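Local coordinates for protein SusD homolog (Bacteroides thetaiotaomicron VPI-5482, PDB 3IV0) that belongs to the SusD family of outer-membrane proteins and probably binds glycans at the cell surface of this bacterium ahead of their uptake, at residues 227-232 against 379-384; 366-371 against 393-398; 373-378 against 389-394. All coordinates share one frame; numbering follows the deposited sequence.

All three contacts use helix 367-381, in the helical part of the SusD fold. Contacts 2 and 3 pack it against helix 385-398 and are buried; their centres lie about 8 Å apart and they share Asn393 and Arg394. Contact 1 joins the C-terminal end of helix 367-381 to helix 224-238 at the surface. Chemistry follows position. Contact 1 is apolar, a tyrosine ring on an alanine methyl with a leucine alongside. Contact 3 is apolar too, but built on one buried leucine. Contact 2 is the polar one, with arginines, a tyrosine hydroxyl and glutamates from outside its segments. Contacts 1 and 3 touch through Val231 on Ala377 and Val232 on Leu378.

Contact 1. Residues 227-232 against 379-384; sequences YYRNVV and AALGTN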
loop_
_atom_site.group_PDB
_atom_site.type_symbol
_atom_site.label_atom_id
_atom_site.label_comp_id
_atom_site.label_asym_id
_atom_site.label_seq_id
_atom_site.Cartn_x
_atom_site.Cartn_y
_atom_site.Cartn_z
ATOM N N TYR A 227 -19.183 -6.824 -5.736
ATOM C CA TYR A 227 -17.975 -6.088 -5.333
ATOM C C TYR A 227 -17.433 -5.239 -6.476
ATOM O O TYR A 227 -17.041 -4.086 -6.268
ATOM C CB TYR A 227 -16.918 -7.063 -4.802
ATOM C CG TYR A 227 -17.386 -7.863 -3.579
ATOM C CD1 TYR A 227 -17.959 -7.240 -2.500
ATOM C CD2 TYR A 227 -17.219 -9.254 -3.516
ATOM C CE1 TYR A 227 -18.394 -7.973 -1.385
ATOM C CE2 TYR A 227 -17.667 -9.969 -2.404
ATOM C CZ TYR A 227 -18.251 -9.319 -1.373
ATOM O OH TYR A 227 -18.686 -10.010 -0.249
ATOM N N TYR A 228 -17.385 -5.778 -7.682
ATOM C CA TYR A 228 -16.954 -4.998 -8.823
ATOM C C TYR A 228 -17.886 -3.815 -9.070
ATOM O O TYR A 228 -17.431 -2.711 -9.331
ATOM C CB TYR A 228 -16.856 -5.871 -10.082
ATOM C CG TYR A 228 -15.616 -6.739 -10.197
ATOM C CD1 TYR A 228 -14.336 -6.219 -10.059
ATOM C CD2 TYR A 228 -15.723 -8.079 -10.559
ATOM C CE1 TYR A 228 -13.219 -7.006 -10.260
ATOM C CE2 TYR A 228 -14.613 -8.862 -10.748
ATOM C CZ TYR A 228 -13.352 -8.330 -10.610
ATOM O OH TYR A 228 -12.235 -9.120 -10.824
ATOM N N ARG A 229 -19.190 -4.010 -8.937
ATOM C CA ARG A 229 -20.111 -2.899 -9.061
ATOM C C ARG A 229 -19.856 -1.825 -8.024
ATOM O O ARG A 229 -20.012 -0.613 -8.265
ATOM C CB ARG A 229 -21.572 -3.402 -9.010
ATOM C CG ARG A 229 -22.025 -4.079 -10.268
ATOM C CD ARG A 229 -23.482 -4.528 -10.126
ATOM N NE ARG A 229 -23.936 -5.145 -11.361
ATOM C CZ ARG A 229 -25.063 -5.832 -11.473
ATOM N NH1 ARG A 229 -25.865 -5.980 -10.425
ATOM N NH2 ARG A 229 -25.390 -6.365 -12.638
ATOM N N ASN A 230 -19.505 -2.253 -6.811
ATOM C CA ASN A 230 -19.157 -1.311 -5.767
ATOM C C ASN A 230 -17.954 -0.476 -6.190
ATOM O O ASN A 230 -17.898 0.708 -5.955
ATOM C CB ASN A 230 -18.801 -2.037 -4.468
ATOM C CG ASN A 230 -20.000 -2.675 -3.769
ATOM O OD1 ASN A 230 -21.171 -2.395 -4.095
ATOM N ND2 ASN A 230 -19.702 -3.551 -2.815
ATOM N N VAL A 231 -16.959 -1.108 -6.792
ATOM C CA VAL A 231 -15.763 -0.371 -7.219
ATOM C C VAL A 231 -16.129 0.630 -8.293
ATOM O O VAL A 231 -15.642 1.765 -8.293
ATOM C CB VAL A 231 -14.662 -1.285 -7.725
ATOM C CG1 VAL A 231 -13.503 -0.490 -8.301
ATOM C CG2 VAL A 231 -14.167 -2.212 -6.615
ATOM N N VAL A 232 -17.001 0.241 -9.229
ATOM C CA VAL A 232 -17.468 1.198 -10.251
ATOM C C VAL A 232 -18.193 2.388 -9.627
ATOM O O VAL A 232 -17.964 3.552 -9.997
ATOM C CB VAL A 232 -18.345 0.487 -11.286
ATOM C CG1 VAL A 232 -19.017 1.487 -12.217
ATOM C CG2 VAL A 232 -17.512 -0.538 -12.069
ATOM N N ALA A 379 -13.649 -3.339 -16.622
ATOM C CA ALA A 379 -13.273 -4.354 -17.565
ATOM C C ALA A 379 -13.741 -5.736 -17.121
ATOM O O ALA A 379 -14.196 -6.556 -17.929
ATOM C CB ALA A 379 -11.773 -4.323 -17.818
ATOM N N ALA A 380 -13.758 -5.986 -15.821
ATOM C CA ALA A 380 -14.125 -7.312 -15.313
ATOM C C ALA A 380 -15.612 -7.502 -15.468
ATOM O O ALA A 380 -16.062 -8.618 -15.771
ATOM C CB ALA A 380 -13.699 -7.457 -13.815
ATOM N N LEU A 381 -16.378 -6.449 -15.348
ATOM C CA LEU A 381 -17.817 -6.524 -15.520
ATOM C C LEU A 381 -18.209 -6.651 -16.979
ATOM O O LEU A 381 -19.244 -7.249 -17.270
ATOM C CB LEU A 381 -18.505 -5.327 -14.920
ATOM C CG LEU A 381 -18.487 -5.319 -13.377
ATOM C CD1 LEU A 381 -18.847 -3.931 -12.856
ATOM C CD2 LEU A 381 -19.411 -6.409 -12.738
ATOM N N GLY A 382 -17.416 -6.060 -17.871
ATOM C CA GLY A 382 -17.599 -6.195 -19.323
ATOM C C GLY A 382 -18.705 -5.297 -19.832
ATOM O O GLY A 382 -19.148 -5.445 -20.989
ATOM N N THR A 383 -19.133 -4.360 -19.007
ATOM C CA THR A 383 -20.277 -3.524 -19.287
ATOM C C THR A 383 -19.914 -2.230 -20.015
ATOM O O THR A 383 -20.784 -1.575 -20.557
ATOM C CB THR A 383 -21.000 -3.165 -17.980
ATOM O OG1 THR A 383 -20.054 -2.650 -17.047
ATOM C CG2 THR A 383 -21.660 -4.383 -17.371
ATOM N N ASN A 384 -18.639 -1.840 -20.025
ATOM C CA ASN A 384 -18.273 -0.576 -20.634
ATOM C C ASN A 384 -16.775 -0.521 -20.874
ATOM O O ASN A 384 -16.041 0.220 -20.206
ATOM C CB ASN A 384 -18.706 0.572 -19.715
ATOM C CG ASN A 384 -18.685 1.923 -20.381
ATOM O OD1 ASN A 384 -18.142 2.092 -21.466
ATOM N ND2 ASN A 384 -19.237 2.928 -19.681
#
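The ring of Tyr228 carries the CB methyl of Ala380 on one face. The methyl sits 3.3 Å above the ring plane and is offset toward the rim on the hydroxyl side, so that CZ of Tyr228 is the atom nearest Ala380 CB, at 3.3 Å. Measured to the ring centroid, Ala380 CB lies 18° off the normal, a CH-pi contact over the face. The two segments belong to the helix-rich part of the SusD fold, with 379-384 in its TPR-related region: 227-232 is a middle part of helix 224-238, and 379-384 holds the last turn of helix 367-381 with the connection that follows. Val217 and Leu214 of helix 202-219 also touch the side chain of Tyr228, which therefore packs among three helices although it remains partly exposed.

Leu381 fills the other half of the contact. With CG anti to its carbonyl carbon (chi1 -71°), its branched end reaches helix 224-238, and its CG stands 3.7 Å from Tyr228 CB. One branch, CD2, lies equally close to that same CB, while CD1 runs on toward the next turn. The aliphatic start of Arg229 crosses Leu381 at about a right angle, its CG 4.1 Å from CD1 of Leu381. No hydrogen bond links the segments, and the contact rests on apolar surfaces at the outside of the protein.

Beyond Leu381 the helix ends: Gly382 leaves the helical conformation with a positive phi of 79°. Asn384 then serves as N-cap of helix 385-398, its OD1 accepting from the backbone N of Lys387. Back at the interface, Val232 and Leu381 meet tip to tip, CG2 of Val232 lying 3.7 Å from CD1 of Leu381.

Contact 2. Residues 366-371 against 393-398; sequences RYAGAL and NRVRNR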
loop_
_atom_site.group_PDB
_atom_site.type_symbol
_atom_site.label_atom_id
_atom_site.label_comp_id
_atom_site.label_asym_id
_atom_site.label_seq_id
_atom_site.Cartn_x
_atom_site.Cartn_y
_atom_site.Cartn_z
ATOM N N ARG A 366 -2.651 6.447 -4.613
ATOM C CA ARG A 366 -2.662 7.688 -5.381
ATOM C C ARG A 366 -3.591 7.609 -6.584
ATOM O O ARG A 366 -4.125 6.534 -6.924
ATOM C CB ARG A 366 -1.281 8.149 -5.785
ATOM C CG ARG A 366 -0.573 7.234 -6.712
ATOM C CD ARG A 366 0.785 7.851 -7.114
ATOM N NE ARG A 366 1.635 6.866 -7.777
ATOM C CZ ARG A 366 1.849 6.811 -9.092
ATOM N NH1 ARG A 366 1.277 7.636 -9.935
ATOM N NH2 ARG A 366 2.666 5.894 -9.563
ATOM N N TYR A 367 -3.847 8.748 -7.204
ATOM C CA TYR A 367 -4.936 8.872 -8.161
ATOM C C TYR A 367 -4.741 7.980 -9.381
ATOM O O TYR A 367 -5.706 7.391 -9.850
ATOM C CB TYR A 367 -5.107 10.338 -8.503
ATOM C CG TYR A 367 -6.308 10.710 -9.332
ATOM C CD1 TYR A 367 -7.601 10.295 -9.018
ATOM C CD2 TYR A 367 -6.159 11.577 -10.398
ATOM C CE1 TYR A 367 -8.684 10.690 -9.806
ATOM C CE2 TYR A 367 -7.241 12.019 -11.146
ATOM C CZ TYR A 367 -8.473 11.540 -10.867
ATOM O OH TYR A 367 -9.544 11.970 -11.620
ATOM N N ALA A 368 -3.522 7.802 -9.884
ATOM C CA ALA A 368 -3.334 6.923 -11.035
ATOM C C ALA A 368 -3.733 5.508 -10.678
ATOM O O ALA A 368 -4.328 4.794 -11.497
ATOM C CB ALA A 368 -1.860 6.927 -11.532
ATOM N N GLY A 369 -3.352 5.063 -9.481
ATOM C CA GLY A 369 -3.749 3.731 -9.010
ATOM C C GLY A 369 -5.246 3.555 -8.971
ATOM O O GLY A 369 -5.770 2.530 -9.434
ATOM N N ALA A 370 -5.950 4.517 -8.393
ATOM C CA ALA A 370 -7.388 4.445 -8.257
ATOM C C ALA A 370 -8.094 4.445 -9.603
ATOM O O ALA A 370 -9.022 3.677 -9.791
ATOM C CB ALA A 370 -7.884 5.581 -7.384
ATOM N N LEU A 371 -7.575 5.204 -10.555
ATOM C CA LEU A 371 -8.157 5.180 -11.895
ATOM C C LEU A 371 -8.011 3.797 -12.498
ATOM O O LEU A 371 -8.880 3.342 -13.222
ATOM C CB LEU A 371 -7.478 6.240 -12.796
ATOM C CG LEU A 371 -7.733 7.673 -12.416
ATOM C CD1 LEU A 371 -6.907 8.592 -13.330
ATOM C CD2 LEU A 371 -9.242 8.012 -12.482
ATOM N N ASN A 393 -6.244 4.999 -20.414
ATOM C CA ASN A 393 -5.479 5.911 -21.267
ATOM C C ASN A 393 -5.113 7.227 -20.625
ATOM O O ASN A 393 -4.173 7.882 -21.049
ATOM C CB ASN A 393 -6.204 6.088 -22.597
ATOM C CG ASN A 393 -6.054 4.884 -23.478
ATOM O OD1 ASN A 393 -5.042 4.196 -23.422
ATOM N ND2 ASN A 393 -7.058 4.609 -24.332
ATOM N N ARG A 394 -5.803 7.613 -19.571
ATOM C CA ARG A 394 -5.331 8.772 -18.823
ATOM C C ARG A 394 -3.959 8.523 -18.225
ATOM O O ARG A 394 -3.098 9.401 -18.240
ATOM C CB ARG A 394 -6.335 9.162 -17.759
ATOM C CG ARG A 394 -7.586 9.811 -18.382
ATOM C CD ARG A 394 -8.665 10.029 -17.406
ATOM N NE ARG A 394 -8.287 10.981 -16.382
ATOM C CZ ARG A 394 -9.022 11.173 -15.288
ATOM N NH1 ARG A 394 -10.133 10.491 -15.145
ATOM N NH2 ARG A 394 -8.641 12.040 -14.375
ATOM N N VAL A 395 -3.741 7.303 -17.762
ATOM C CA VAL A 395 -2.453 6.918 -17.212
ATOM C C VAL A 395 -1.422 6.692 -18.328
ATOM O O VAL A 395 -0.288 7.156 -18.216
ATOM C CB VAL A 395 -2.600 5.693 -16.312
ATOM C CG1 VAL A 395 -1.237 5.230 -15.787
ATOM C CG2 VAL A 395 -3.579 6.025 -15.140
ATOM N N ARG A 396 -1.852 6.027 -19.399
ATOM C CA ARG A 396 -0.956 5.816 -20.542
ATOM C C ARG A 396 -0.501 7.158 -21.107
ATOM O O ARG A 396 0.672 7.351 -21.398
ATOM C CB ARG A 396 -1.658 5.044 -21.648
ATOM C CG ARG A 396 -2.157 3.660 -21.318
ATOM C CD ARG A 396 -1.049 2.664 -21.233
ATOM N NE ARG A 396 -0.454 2.412 -22.559
ATOM C CZ ARG A 396 0.534 1.557 -22.761
ATOM N NH1 ARG A 396 1.118 0.913 -21.763
ATOM N NH2 ARG A 396 1.011 1.388 -23.988
ATOM N N ASN A 397 -1.441 8.078 -21.296
ATOM C CA ASN A 397 -1.105 9.372 -21.884
ATOM C C ASN A 397 -0.152 10.162 -20.989
ATOM O O ASN A 397 0.769 10.807 -21.475
ATOM C CB ASN A 397 -2.345 10.196 -22.207
ATOM C CG ASN A 397 -3.084 9.737 -23.471
ATOM O OD1 ASN A 397 -4.322 9.782 -23.524
ATOM N ND2 ASN A 397 -2.348 9.340 -24.488
ATOM N N ARG A 398 -0.331 10.095 -19.670
ATOM C CA ARG A 398 0.576 10.808 -18.782
ATOM C C ARG A 398 2.003 10.268 -18.923
ATOM O O ARG A 398 2.963 11.041 -18.845
ATOM C CB ARG A 398 0.074 10.732 -17.319
ATOM C CG ARG A 398 0.859 11.601 -16.391
ATOM C CD ARG A 398 1.985 10.915 -15.684
ATOM N NE ARG A 398 1.504 9.896 -14.750
ATOM C CZ ARG A 398 1.022 10.137 -13.539
ATOM N NH1 ARG A 398 0.935 11.362 -13.066
ATOM N NH2 ARG A 398 0.609 9.131 -12.800
#
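One direct hydrogen bond spans the segments. NH2 of Arg394 donates to OH of Tyr367 over 2.9 Å, with an N-H...O angle of 152° and the oxygen close to the guanidinium plane. The side chains cross obliquely, with ring and guanidinium planes 70° apart. Tyr367 reaches this position with CG anti to its backbone N, and the chain of Arg394 bends at chi3. Glu239 joins the pair from outside: one carboxylate oxygen bonds Tyr367 OH and the other makes a salt bridge to Arg394 NH1, so hydroxyl and guanidinium hold each other and share an acid.

Like charges meet at the other end. NH1 of Arg366 and NH2 of Arg398 are only 3.3 Å apart, both donors, with Arg398 NH2 at the edge of the Arg366 guanidinium. Glutamates probably offset this repulsion: OE2 of Glu422 forms salt bridges to both nitrogens, and Glu263 spans the pair by binding NH1 of each arginine. Glu426 holds Arg366 NH2, and the backbone O of Leu248 takes a further bond from Arg398 NH1. The acids probably keep both buried arginines charged.

Van der Waals packing lies between these polar ends. CD1 of Leu371 sits over the centre of the Arg394 guanidinium, 3.9 Å above its plane, and also lies over a face of the Tyr367 ring near the rim. The Ala368 CB methyl rests against a guanidinium nitrogen, Arg398 NH2, at 3.5 Å, and meets an apolar partner in CG2 of Val395 at 4.1 Å.

The segment axes approach to 9.8 Å at 139°. Helices 367-381 and 385-398, joined by a short turn, form an antiparallel helical hairpin as found in the TPR-like part of SusD proteins, with arginine-glutamate salt bridges at the end away from the turn.

Contact 3. Residues 373-378 against 389-394; sequences LYAEAL and CELLNR
Nearer its turn than contact 2, the two-helix hairpin of the SusD TPR-like region brings helices 367-381 and 385-398 close together. The segment axes come within 8.5 Å of each other. They run nearly antiparallel, at a crossing angle of -154°. Small Ala375 faces Leu391 at the point of closest backbone approach, where the CA atoms of the two residues are 5.8 Å apart.

Leu391 makes the tight part. With CG anti to its carbonyl carbon (chi1 -70°), it extends CD1 over the centre of the Tyr374 ring, 3.5 Å above the plane, in a CH-pi contact. The ring and the leucine cross at about a right angle, and the second branch also reaches the ring's margin, CD2 lying 3.8 Å from CD2 of Tyr374. At its base, Leu391 CB meets Ala375 CB at 4.0 Å. Tyr374 swings its ring toward this helix because CG is anti to its backbone N (chi1 -176°).

Packing loosens at the neighbours Leu392 and Glu390. Leu392, though buried, makes no close side-chain contact with 373-378; it packs on Glu418 of helix 408-422, a helix that also covers Ala375 through Ile415. Toward solvent, exposed Glu390 makes no contact with 373-378 and pairs with Lys387 of its own helix. No hydrogen bond links segments 373-378 and 389-394. The same Leu391 methyl that covers the tyrosine ring also meets the next turn, its CD1 lying 3.6 Å from CD1 of Leu378.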
loop_
_atom_site.group_PDB
_atom_site.type_symbol
_atom_site.label_atom_id
_atom_site.label_comp_id
_atom_site.label_asym_id
_atom_site.label_seq_id
_atom_site.Cartn_x
_atom_site.Cartn_y
_atom_site.Cartn_z
ATOM N N LEU A 373 -7.801 0.931 -10.814
ATOM C CA LEU A 373 -8.753 0.044 -10.138
ATOM C C LEU A 373 -10.158 0.164 -10.712
ATOM O O LEU A 373 -10.871 -0.819 -10.875
ATOM C CB LEU A 373 -8.792 0.326 -8.640
ATOM C CG LEU A 373 -7.515 0.076 -7.821
ATOM C CD1 LEU A 373 -7.828 0.331 -6.340
ATOM C CD2 LEU A 373 -6.951 -1.328 -8.067
ATOM N N TYR A 374 -10.574 1.395 -10.980
ATOM C CA TYR A 374 -11.855 1.695 -11.613
ATOM C C TYR A 374 -11.907 1.019 -12.991
ATOM O O TYR A 374 -12.826 0.277 -13.300
ATOM C CB TYR A 374 -11.994 3.213 -11.676
ATOM C CG TYR A 374 -13.253 3.799 -12.207
ATOM C CD1 TYR A 374 -14.364 3.046 -12.501
ATOM C CD2 TYR A 374 -13.344 5.167 -12.349
ATOM C CE1 TYR A 374 -15.531 3.656 -12.969
ATOM C CE2 TYR A 374 -14.496 5.764 -12.802
ATOM C CZ TYR A 374 -15.570 5.007 -13.134
ATOM O OH TYR A 374 -16.715 5.592 -13.636
ATOM N N ALA A 375 -10.854 1.205 -13.781
ATOM C CA ALA A 375 -10.787 0.532 -15.071
ATOM C C ALA A 375 -10.852 -0.983 -14.913
ATOM O O ALA A 375 -11.532 -1.666 -15.693
ATOM C CB ALA A 375 -9.520 0.917 -15.802
ATOM N N GLU A 376 -10.104 -1.550 -13.969
ATOM C CA GLU A 376 -10.085 -2.974 -13.765
ATOM C C GLU A 376 -11.479 -3.509 -13.497
ATOM O O GLU A 376 -11.875 -4.543 -14.046
ATOM C CB GLU A 376 -9.177 -3.279 -12.570
ATOM C CG GLU A 376 -9.165 -4.717 -12.149
ATOM C CD GLU A 376 -8.266 -4.989 -10.972
ATOM O OE1 GLU A 376 -7.355 -4.195 -10.730
ATOM O OE2 GLU A 376 -8.484 -6.035 -10.308
ATOM N N ALA A 377 -12.237 -2.854 -12.629
ATOM C CA ALA A 377 -13.576 -3.298 -12.261
ATOM C C ALA A 377 -14.499 -3.215 -13.456
ATOM O O ALA A 377 -15.293 -4.127 -13.704
ATOM C CB ALA A 377 -14.145 -2.491 -11.053
ATOM N N LEU A 378 -14.433 -2.126 -14.187
ATOM C CA LEU A 378 -15.264 -1.993 -15.400
ATOM C C LEU A 378 -14.938 -3.097 -16.374
ATOM O O LEU A 378 -15.856 -3.733 -16.942
ATOM C CB LEU A 378 -15.017 -0.669 -16.085
ATOM C CG LEU A 378 -15.718 0.512 -15.468
ATOM C CD1 LEU A 378 -15.176 1.786 -16.110
ATOM C CD2 LEU A 378 -17.239 0.382 -15.669
ATOM N N CYS A 389 -11.077 1.696 -21.165
ATOM C CA CYS A 389 -9.979 2.209 -21.956
ATOM C C CYS A 389 -9.705 3.664 -21.729
ATOM O O CYS A 389 -8.558 4.084 -21.651
ATOM C CB CYS A 389 -10.206 1.948 -23.456
ATOM S SG CYS A 389 -10.071 0.272 -23.992
ATOM N N GLU A 390 -10.750 4.471 -21.638
ATOM C CA GLU A 390 -10.571 5.890 -21.378
ATOM C C GLU A 390 -9.780 6.124 -20.087
ATOM O O GLU A 390 -8.878 6.966 -20.043
ATOM C CB GLU A 390 -11.922 6.585 -21.335
ATOM C CG GLU A 390 -11.913 8.066 -21.145
ATOM C CD GLU A 390 -13.303 8.575 -20.790
ATOM O OE1 GLU A 390 -14.228 8.360 -21.607
ATOM O OE2 GLU A 390 -13.468 9.152 -19.695
ATOM N N LEU A 391 -10.184 5.439 -19.021
ATOM C CA LEU A 391 -9.503 5.534 -17.742
ATOM C C LEU A 391 -8.044 5.094 -17.854
ATOM O O LEU A 391 -7.153 5.799 -17.411
ATOM C CB LEU A 391 -10.279 4.723 -16.709
ATOM C CG LEU A 391 -11.630 5.320 -16.299
ATOM C CD1 LEU A 391 -12.494 4.213 -15.666
ATOM C CD2 LEU A 391 -11.480 6.478 -15.330
ATOM N N LEU A 392 -7.834 3.919 -18.411
ATOM C CA LEU A 392 -6.506 3.392 -18.642
ATOM C C LEU A 392 -5.649 4.394 -19.399
ATOM O O LEU A 392 -4.497 4.632 -19.079
ATOM C CB LEU A 392 -6.609 2.059 -19.393
ATOM C CG LEU A 392 -5.324 1.440 -19.915
ATOM C CD1 LEU A 392 -4.319 1.200 -18.772
ATOM C CD2 LEU A 392 -5.625 0.143 -20.697
ATOM N N ASN A 393 -6.244 4.999 -20.414
ATOM C CA ASN A 393 -5.479 5.911 -21.267
ATOM C C ASN A 393 -5.113 7.227 -20.625
ATOM O O ASN A 393 -4.173 7.882 -21.049
ATOM C CB ASN A 393 -6.204 6.088 -22.597
ATOM C CG ASN A 393 -6.054 4.884 -23.478
ATOM O OD1 ASN A 393 -5.042 4.196 -23.422
ATOM N ND2 ASN A 393 -7.058 4.609 -24.332
ATOM N N ARG A 394 -5.803 7.613 -19.571
ATOM C CA ARG A 394 -5.331 8.772 -18.823
ATOM C C ARG A 394 -3.959 8.523 -18.225
ATOM O O ARG A 394 -3.098 9.401 -18.240
ATOM C CB ARG A 394 -6.335 9.162 -17.759
ATOM C CG ARG A 394 -7.586 9.811 -18.382
ATOM C CD ARG A 394 -8.665 10.029 -17.406
ATOM N NE ARG A 394 -8.287 10.981 -16.382
ATOM C CZ ARG A 394 -9.022 11.173 -15.288
ATOM N NH1 ARG A 394 -10.133 10.491 -15.145
ATOM N NH2 ARG A 394 -8.641 12.040 -14.375
#